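Local atomic coordinates of mariner Mos1 transposase (Drosophila mauritiana, PDB entry 4MDB), a protein that cuts its own transposable element out of one DNA site and inserts it into another by a cut-and-paste mechanism that depends on magnesium or manganese. Residues L20-R25 with N147-P152; C74-W77 with I83-E86. The protein carries 1 engineered substitution. All coordinates share one frame; numbering follows the deposited sequence.

Overall arrangement
Both contacts build on the mixed five-stranded sheet of the catalytic domain, an RNase H fold, and they sit toward its two margins. Contact 2 pairs the strands of the hairpin 69-78/81-87, and strand 81-87 is the outermost on that side; contact 1 ties the outermost strand on the other side, 149-150, to the end of helix 6-25. Their centres are about 21 Å apart and their nearest atoms about 6 Å, without touching. Along the chain, contact 2 lies within the 121 residues that separate the two segments of contact 1. Between the two margins run strands 32-42 and 125-127; strand 32-42 carries the magnesium ligand Asp36 and Asp129 follows strand 125-127, so the contacts flank the strands that supply these ligands.

Contact 1 (L20-R25 with N147-P152); sequences LSRYKR and NWEVLP
The guanidinium of Arg22 meets the carboxylate of Glu149 end-on, with its two terminal nitrogens each taking one oxygen. NH2 of Arg22 lies 2.8 Å from OE2 of Glu149 in an almost straight bond (170° at the hydrogen) that uses the syn lone pair and stays in the guanidinium plane. The second bond, from NH1 of Arg22 to OE1 of Glu149, is 2.7 Å long but more bent, at 149°; OE1 is tilted out of the guanidinium plane. With one bond to each oxygen this is a bidentate salt bridge, its two planes 18° apart, and the double grip restrains the rotation of both ends.

The two side chains approach from opposite directions. That of Arg22 is fully extended, CG anti to the backbone N and each later torsion near 180°, which carries the charge far from its helix. Glu149 is stretched out in the same way from its strand, so the backbones stay well separated: the closest CA atoms, those of Arg22 and Leu151, are 11.3 Å apart. Beside the ion pair, CD1 of Leu151 reaches NH1 of Arg22 at 3.9 Å, approaching the guanidinium obliquely and adding an apolar flank. The side chains of Arg22, Glu149 and Leu151 all touch Ile125 of the neighbouring strand, and Phe28 makes a cation-pi contact with Arg22.

Burial between the segments is small, 110 Å² in all, most of it on Arg22 and Glu149. Backbone bonds from Glu149 and Leu151 to Phe126 place the second segment beside strand 125-127. The arrangement is a long-range salt bridge joining the C-terminal turn of helix 6-25 to an edge strand of the RNase H-like sheet in the transposase catalytic domain.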
ATOM      1  N   LEU A  20     -16.101  -5.477   5.361  1.00 17.46           N
ATOM      2  CA  LEU A  20     -17.342  -5.045   4.709  1.00 19.05           C
ATOM      3  C   LEU A  20     -18.398  -4.735   5.706  1.00 18.48           C
ATOM      4  O   LEU A  20     -19.060  -3.690   5.596  1.00 20.50           O
ATOM      5  CB  LEU A  20     -17.867  -6.134   3.745  1.00 20.39           C
ATOM      6  CG  LEU A  20     -18.932  -5.671   2.748  1.00 25.25           C
ATOM      7  CD1 LEU A  20     -18.438  -4.568   1.803  1.00 24.50           C
ATOM      8  CD2 LEU A  20     -19.271  -6.931   1.919  1.00 28.34           C
ATOM      9  N   SER A  21     -18.519  -5.560   6.742  1.00 19.76           N
ATOM     10  CA  SER A  21     -19.506  -5.274   7.794  1.00 23.26           C
ATOM     11  C   SER A  21     -19.153  -4.022   8.619  1.00 22.63           C
ATOM     12  O   SER A  21     -20.012  -3.218   8.972  1.00 23.74           O
ATOM     13  CB  SER A  21     -19.793  -6.464   8.696  1.00 27.03           C
ATOM     14  OG  SER A  21     -18.697  -6.742   9.477  1.00 29.83           O
ATOM     15  N   ARG A  22     -17.882  -3.834   8.889  1.00 19.88           N
ATOM     16  CA  ARG A  22     -17.428  -2.562   9.503  1.00 19.23           C
ATOM     17  C   ARG A  22     -17.770  -1.394   8.611  1.00 18.28           C
ATOM     18  O   ARG A  22     -18.300  -0.385   9.069  1.00 19.78           O
ATOM     19  CB  ARG A  22     -15.926  -2.553   9.775  1.00 19.42           C
ATOM     20  CG  ARG A  22     -15.461  -1.179  10.346  1.00 17.43           C
ATOM     21  CD  ARG A  22     -14.033  -1.305  10.718  1.00 18.59           C
ATOM     22  NE  ARG A  22     -13.466  -0.028  11.187  1.00 19.73           N
ATOM     23  CZ  ARG A  22     -12.209   0.096  11.619  1.00 21.37           C
ATOM     24  NH1 ARG A  22     -11.394  -0.935  11.555  1.00 21.76           N
ATOM     25  NH2 ARG A  22     -11.775   1.251  12.044  1.00 21.67           N
ATOM     26  N   TYR A  23     -17.445  -1.487   7.326  1.00 16.08           N
ATOM     27  CA  TYR A  23     -17.691  -0.425   6.361  1.00 17.75           C
ATOM     28  C   TYR A  23     -19.130  -0.028   6.352  1.00 20.36           C
ATOM     29  O   TYR A  23     -19.421   1.143   6.316  1.00 20.57           O
ATOM     30  CB  TYR A  23     -17.191  -0.808   4.977  1.00 16.84           C
ATOM     31  CG  TYR A  23     -17.643   0.097   3.869  1.00 17.89           C
ATOM     32  CD1 TYR A  23     -17.083   1.381   3.674  1.00 17.27           C
ATOM     33  CD2 TYR A  23     -18.689  -0.285   3.051  1.00 17.86           C
ATOM     34  CE1 TYR A  23     -17.519   2.217   2.666  1.00 20.30           C
ATOM     35  CE2 TYR A  23     -19.147   0.555   2.052  1.00 18.43           C
ATOM     36  CZ  TYR A  23     -18.595   1.794   1.853  1.00 20.87           C
ATOM     37  OH  TYR A  23     -19.105   2.545   0.831  1.00 23.17           O
ATOM     38  N   LYS A  24     -20.004  -1.031   6.396  1.00 21.61           N
ATOM     39  CA  LYS A  24     -21.450  -0.756   6.333  1.00 22.52           C
ATOM     40  C   LYS A  24     -21.926  -0.020   7.573  1.00 22.90           C
ATOM     41  O   LYS A  24     -22.822   0.823   7.461  1.00 25.46           O
ATOM     42  CB  LYS A  24     -22.194  -2.063   6.092  1.00 23.78           C
ATOM     43  CG  LYS A  24     -21.926  -2.530   4.652  1.00 27.76           C
ATOM     44  CD  LYS A  24     -22.638  -3.818   4.349  1.00 30.94           C
ATOM     45  CE  LYS A  24     -22.600  -4.192   2.872  1.00 33.79           C
ATOM     46  NZ  LYS A  24     -22.758  -5.671   2.840  1.00 39.04           N
ATOM     47  N   ARG A  25     -21.364  -0.328   8.733  1.00 22.39           N
ATOM     48  CA  ARG A  25     -21.731   0.360   9.969  1.00 25.18           C
ATOM     49  C   ARG A  25     -21.226   1.808   9.875  1.00 24.41           C
ATOM     50  O   ARG A  25     -21.973   2.717  10.146  1.00 22.67           O
ATOM     51  CB  ARG A  25     -21.176  -0.316  11.213  1.00 30.75           C
ATOM     52  CG  ARG A  25     -21.968  -1.529  11.703  1.00 40.50           C
ATOM     53  CD  ARG A  25     -21.415  -2.209  12.974  1.00 42.54           C
ATOM     54  NE  ARG A  25     -20.451  -3.285  12.697  1.00 50.53           N
ATOM     55  CZ  ARG A  25     -19.115  -3.208  12.776  1.00 46.15           C
ATOM     56  NH1 ARG A  25     -18.375  -4.296  12.488  1.00 42.11           N
ATOM     57  NH2 ARG A  25     -18.504  -2.076  13.143  1.00 51.14           N
ATOM     58  N   ASN A 147       0.419   4.340  17.004  1.00 15.52           N
ATOM     59  CA  ASN A 147      -0.975   4.032  17.308  1.00 16.93           C
ATOM     60  C   ASN A 147      -1.889   4.199  16.117  1.00 16.60           C
ATOM     61  O   ASN A 147      -2.979   4.753  16.168  1.00 18.31           O
ATOM     62  CB  ASN A 147      -1.469   4.779  18.508  1.00 18.95           C
ATOM     63  CG  ASN A 147      -2.508   3.957  19.260  1.00 21.26           C
ATOM     64  OD1 ASN A 147      -3.673   4.252  19.232  1.00 26.46           O
ATOM     65  ND2 ASN A 147      -2.109   2.889  19.781  1.00 21.29           N
ATOM     66  N   TRP A 148      -1.415   3.672  15.013  1.00 14.45           N
ATOM     67  CA  TRP A 148      -2.221   3.459  13.837  1.00 15.08           C
ATOM     68  C   TRP A 148      -2.943   2.163  14.007  1.00 17.21           C
ATOM     69  O   TRP A 148      -2.370   1.159  14.478  1.00 18.89           O
ATOM     70  CB  TRP A 148      -1.316   3.423  12.618  1.00 15.04           C
ATOM     71  CG  TRP A 148      -0.508   4.725  12.363  1.00 14.18           C
ATOM     72  CD1 TRP A 148      -0.667   5.979  12.998  1.00 14.61           C
ATOM     73  CD2 TRP A 148       0.542   4.908  11.418  1.00 13.77           C
ATOM     74  NE1 TRP A 148       0.205   6.846  12.500  1.00 13.75           N
ATOM     75  CE2 TRP A 148       0.974   6.244  11.532  1.00 14.95           C
ATOM     76  CE3 TRP A 148       1.149   4.078  10.473  1.00 15.71           C
ATOM     77  CZ2 TRP A 148       1.968   6.783  10.728  1.00 16.83           C
ATOM     78  CZ3 TRP A 148       2.207   4.636   9.672  1.00 16.85           C
ATOM     79  CH2 TRP A 148       2.598   5.964   9.830  1.00 18.44           C
ATOM     80  N   GLU A 149      -4.169   2.161  13.559  1.00 15.72           N
ATOM     81  CA  GLU A 149      -4.932   0.930  13.523  1.00 14.98           C
ATOM     82  C   GLU A 149      -4.486   0.099  12.320  1.00 16.34           C
ATOM     83  O   GLU A 149      -4.618   0.555  11.185  1.00 18.43           O
ATOM     84  CB  GLU A 149      -6.403   1.295  13.404  1.00 18.70           C
ATOM     85  CG  GLU A 149      -7.180   0.026  13.596  1.00 19.67           C
ATOM     86  CD  GLU A 149      -8.642   0.130  13.308  1.00 23.37           C
ATOM     87  OE1 GLU A 149      -9.228  -1.013  13.221  1.00 25.38           O
ATOM     88  OE2 GLU A 149      -9.168   1.256  13.136  1.00 22.33           O
ATOM     89  N   VAL A 150      -4.022  -1.128  12.562  1.00 16.01           N
ATOM     90  CA  VAL A 150      -3.547  -1.986  11.505  1.00 16.61           C
ATOM     91  C   VAL A 150      -4.700  -2.876  11.013  1.00 16.31           C
ATOM     92  O   VAL A 150      -5.313  -3.651  11.767  1.00 17.29           O
ATOM     93  CB  VAL A 150      -2.338  -2.785  11.957  1.00 18.39           C
ATOM     94  CG1 VAL A 150      -1.862  -3.715  10.854  1.00 20.42           C
ATOM     95  CG2 VAL A 150      -1.245  -1.826  12.349  1.00 19.53           C
ATOM     96  N   LEU A 151      -5.052  -2.692   9.763  1.00 16.07           N
ATOM     97  CA  LEU A 151      -6.141  -3.428   9.160  1.00 17.76           C
ATOM     98  C   LEU A 151      -5.691  -4.845   8.852  1.00 18.53           C
ATOM     99  O   LEU A 151      -4.571  -5.084   8.495  1.00 18.12           O
ATOM    100  CB  LEU A 151      -6.564  -2.635   7.894  1.00 19.40           C
ATOM    101  CG  LEU A 151      -8.001  -2.347   7.630  1.00 21.12           C
ATOM    102  CD1 LEU A 151      -8.866  -1.763   8.749  1.00 18.82           C
ATOM    103  CD2 LEU A 151      -8.195  -1.626   6.321  1.00 17.15           C
ATOM    104  N   PRO A 152      -6.609  -5.827   9.022  1.00 18.29           N
ATOM    105  CA  PRO A 152      -6.340  -7.194   8.638  1.00 20.97           C
ATOM    106  C   PRO A 152      -6.146  -7.282   7.134  1.00 18.73           C
ATOM    107  O   PRO A 152      -6.763  -6.523   6.407  1.00 19.57           O
ATOM    108  CB  PRO A 152      -7.618  -7.930   9.007  1.00 20.50           C
ATOM    109  CG  PRO A 152      -8.602  -6.953   9.301  1.00 20.55           C
ATOM    110  CD  PRO A 152      -7.927  -5.633   9.612  1.00 19.96           C
TER

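Contact 2 (C74-W77 with I83-E86); sequences CVWW and IYYE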
ATOM      1  N   CYS A  74       9.282   1.951  -2.484  1.00 14.09           N
ATOM      2  CA  CYS A  74       8.459   1.745  -1.284  1.00 14.20           C
ATOM      3  C   CYS A  74       7.582   2.974  -1.223  1.00 14.26           C
ATOM      4  O   CYS A  74       8.098   4.072  -1.086  1.00 15.25           O
ATOM      5  CB  CYS A  74       9.316   1.674  -0.072  1.00 14.39           C
ATOM      6  SG  CYS A  74      10.665   0.436  -0.192  1.00 16.92           S
ATOM      7  N   VAL A  75       6.281   2.811  -1.304  1.00 12.99           N
ATOM      8  CA  VAL A  75       5.459   4.022  -1.374  1.00 12.48           C
ATOM      9  C   VAL A  75       4.231   3.858  -0.506  1.00 13.27           C
ATOM     10  O   VAL A  75       3.639   2.784  -0.426  1.00 12.88           O
ATOM     11  CB  VAL A  75       5.071   4.322  -2.865  1.00 12.90           C
ATOM     12  CG1 VAL A  75       4.377   3.115  -3.507  1.00 14.06           C
ATOM     13  CG2 VAL A  75       4.129   5.479  -3.014  1.00 13.10           C
ATOM     14  N   TRP A  76       3.778   4.986   0.001  1.00 12.27           N
ATOM     15  CA  TRP A  76       2.594   5.083   0.869  1.00 11.97           C
ATOM     16  C   TRP A  76       1.716   6.226   0.395  1.00 12.03           C
ATOM     17  O   TRP A  76       2.218   7.265   0.037  1.00 13.34           O
ATOM     18  CB  TRP A  76       2.928   5.249   2.345  1.00 10.84           C
ATOM     19  CG  TRP A  76       3.748   4.161   2.903  1.00 11.52           C
ATOM     20  CD1 TRP A  76       3.288   3.029   3.521  1.00 12.31           C
ATOM     21  CD2 TRP A  76       5.172   3.987   2.791  1.00 12.24           C
ATOM     22  NE1 TRP A  76       4.330   2.190   3.853  1.00 12.98           N
ATOM     23  CE2 TRP A  76       5.496   2.792   3.443  1.00 12.22           C
ATOM     24  CE3 TRP A  76       6.222   4.794   2.278  1.00 13.37           C
ATOM     25  CZ2 TRP A  76       6.814   2.316   3.518  1.00 14.09           C
ATOM     26  CZ3 TRP A  76       7.523   4.309   2.341  1.00 13.57           C
ATOM     27  CH2 TRP A  76       7.787   3.097   2.964  1.00 14.21           C
ATOM     28  N   TRP A  77       0.404   6.006   0.435  1.00 10.66           N
ATOM     29  CA  TRP A  77      -0.557   6.914  -0.170  1.00 10.53           C
ATOM     30  C   TRP A  77      -1.925   6.793   0.423  1.00 11.06           C
ATOM     31  O   TRP A  77      -2.205   5.836   1.137  1.00 11.66           O
ATOM     32  CB  TRP A  77      -0.595   6.751  -1.662  1.00 10.12           C
ATOM     33  CG  TRP A  77      -1.021   5.364  -2.149  1.00 10.49           C
ATOM     34  CD1 TRP A  77      -0.276   4.237  -2.092  1.00 11.10           C
ATOM     35  CD2 TRP A  77      -2.273   4.991  -2.749  1.00 10.69           C
ATOM     36  NE1 TRP A  77      -0.972   3.181  -2.646  1.00 10.29           N
ATOM     37  CE2 TRP A  77      -2.186   3.615  -3.082  1.00 10.93           C
ATOM     38  CE3 TRP A  77      -3.425   5.678  -3.088  1.00 10.93           C
ATOM     39  CZ2 TRP A  77      -3.263   2.928  -3.690  1.00 12.10           C
ATOM     40  CZ3 TRP A  77      -4.445   5.035  -3.730  1.00 11.51           C
ATOM     41  CH2 TRP A  77      -4.371   3.657  -4.029  1.00 11.60           C
ATOM     42  N   ILE A  83       1.839  10.153  -0.116  1.00 12.86           N
ATOM     43  CA  ILE A  83       2.309  10.789   1.101  1.00 13.62           C
ATOM     44  C   ILE A  83       3.837  10.837   1.146  1.00 14.70           C
ATOM     45  O   ILE A  83       4.454  11.866   1.444  1.00 16.16           O
ATOM     46  CB  ILE A  83       1.663  10.156   2.351  1.00 14.53           C
ATOM     47  CG1 ILE A  83       0.119  10.297   2.278  1.00 15.83           C
ATOM     48  CG2 ILE A  83       2.179  10.757   3.659  1.00 14.32           C
ATOM     49  CD1 ILE A  83      -0.653   9.288   3.100  1.00 20.56           C
ATOM     50  N   TYR A  84       4.487   9.696   0.859  1.00 14.57           N
ATOM     51  CA  TYR A  84       5.868   9.516   1.104  1.00 13.92           C
ATOM     52  C   TYR A  84       6.310   8.352   0.267  1.00 15.61           C
ATOM     53  O   TYR A  84       5.558   7.428   0.073  1.00 16.82           O
ATOM     54  CB  TYR A  84       6.160   9.249   2.545  1.00 14.06           C
ATOM     55  CG  TYR A  84       7.608   9.017   2.873  1.00 14.73           C
ATOM     56  CD1 TYR A  84       8.526  10.043   2.726  1.00 16.15           C
ATOM     57  CD2 TYR A  84       8.097   7.783   3.273  1.00 17.01           C
ATOM     58  CE1 TYR A  84       9.864   9.870   3.088  1.00 18.59           C
ATOM     59  CE2 TYR A  84       9.415   7.610   3.648  1.00 16.39           C
ATOM     60  CZ  TYR A  84      10.291   8.657   3.523  1.00 18.05           C
ATOM     61  OH  TYR A  84      11.600   8.427   3.813  1.00 21.63           O
ATOM     62  N   TYR A  85       7.482   8.412  -0.312  1.00 15.59           N
ATOM     63  CA  TYR A  85       8.108   7.195  -0.895  1.00 16.96           C
ATOM     64  C   TYR A  85       9.609   7.219  -0.785  1.00 18.99           C
ATOM     65  O   TYR A  85      10.230   8.291  -0.611  1.00 17.02           O
ATOM     66  CB  TYR A  85       7.678   7.005  -2.348  1.00 17.91           C
ATOM     67  CG  TYR A  85       8.390   7.862  -3.393  1.00 20.66           C
ATOM     68  CD1 TYR A  85       7.893   9.105  -3.763  1.00 24.12           C
ATOM     69  CD2 TYR A  85       9.536   7.395  -4.035  1.00 22.10           C
ATOM     70  CE1 TYR A  85       8.528   9.878  -4.734  1.00 22.79           C
ATOM     71  CE2 TYR A  85      10.202   8.170  -4.979  1.00 24.83           C
ATOM     72  CZ  TYR A  85       9.687   9.391  -5.345  1.00 25.15           C
ATOM     73  OH  TYR A  85      10.352  10.159  -6.263  1.00 30.84           O
ATOM     74  N   GLU A  86      10.166   6.021  -0.827  1.00 17.48           N
ATOM     75  CA  GLU A  86      11.639   5.835  -0.933  1.00 17.97           C
ATOM     76  C   GLU A  86      11.961   4.942  -2.093  1.00 20.73           C
ATOM     77  O   GLU A  86      11.222   3.986  -2.404  1.00 17.90           O
ATOM     78  CB  GLU A  86      12.191   5.276   0.368  1.00 19.24           C
ATOM     79  CG  GLU A  86      12.101   6.187   1.571  1.00 20.49           C
ATOM     80  CD  GLU A  86      12.714   5.601   2.815  1.00 20.12           C
ATOM     81  OE1 GLU A  86      13.308   4.474   2.709  1.00 23.13           O
ATOM     82  OE2 GLU A  86      12.542   6.174   3.936  1.00 22.35           O
TER
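Trp76 O accepts two backbone N-H groups from consecutive residues, Ile83 and Tyr84, at a classic beta bulge. The bond from Ile83 N to Trp76 O is 2.9 Å, whereas that from Tyr84 N to Trp76 O is weak at 3.4 Å. Beyond the bulge the pairing is regular: Trp76 N donates to Tyr84 O, and Cys74 and Glu86 exchange bonds in both directions. The strands belong to an antiparallel hairpin of the RNase H-fold sheet, whose next strand carries the magnesium ligand Asp36, backbone-bonded to Val75. Trp76 and Tyr84 point the same way from the sheet, side by side. Their six-membered rings are 22° from parallel but slid apart, with centroids separated by 5.8 Å and little overlap; CZ3 of Trp76 nevertheless touches CD2 of Tyr84 at 3.6 Å. Helix 96-113 packs against both side chains. On the opposite face CB of Val75 meets CB of Tyr85 at 3.8 Å. With CG between its backbone N and carbonyl carbon (chi1 79°), the Tyr85 ring leads away from strand 69-78, and its hydroxyl hydrogen-bonds Asp191 while Phe194 meets the ring edge-to-face.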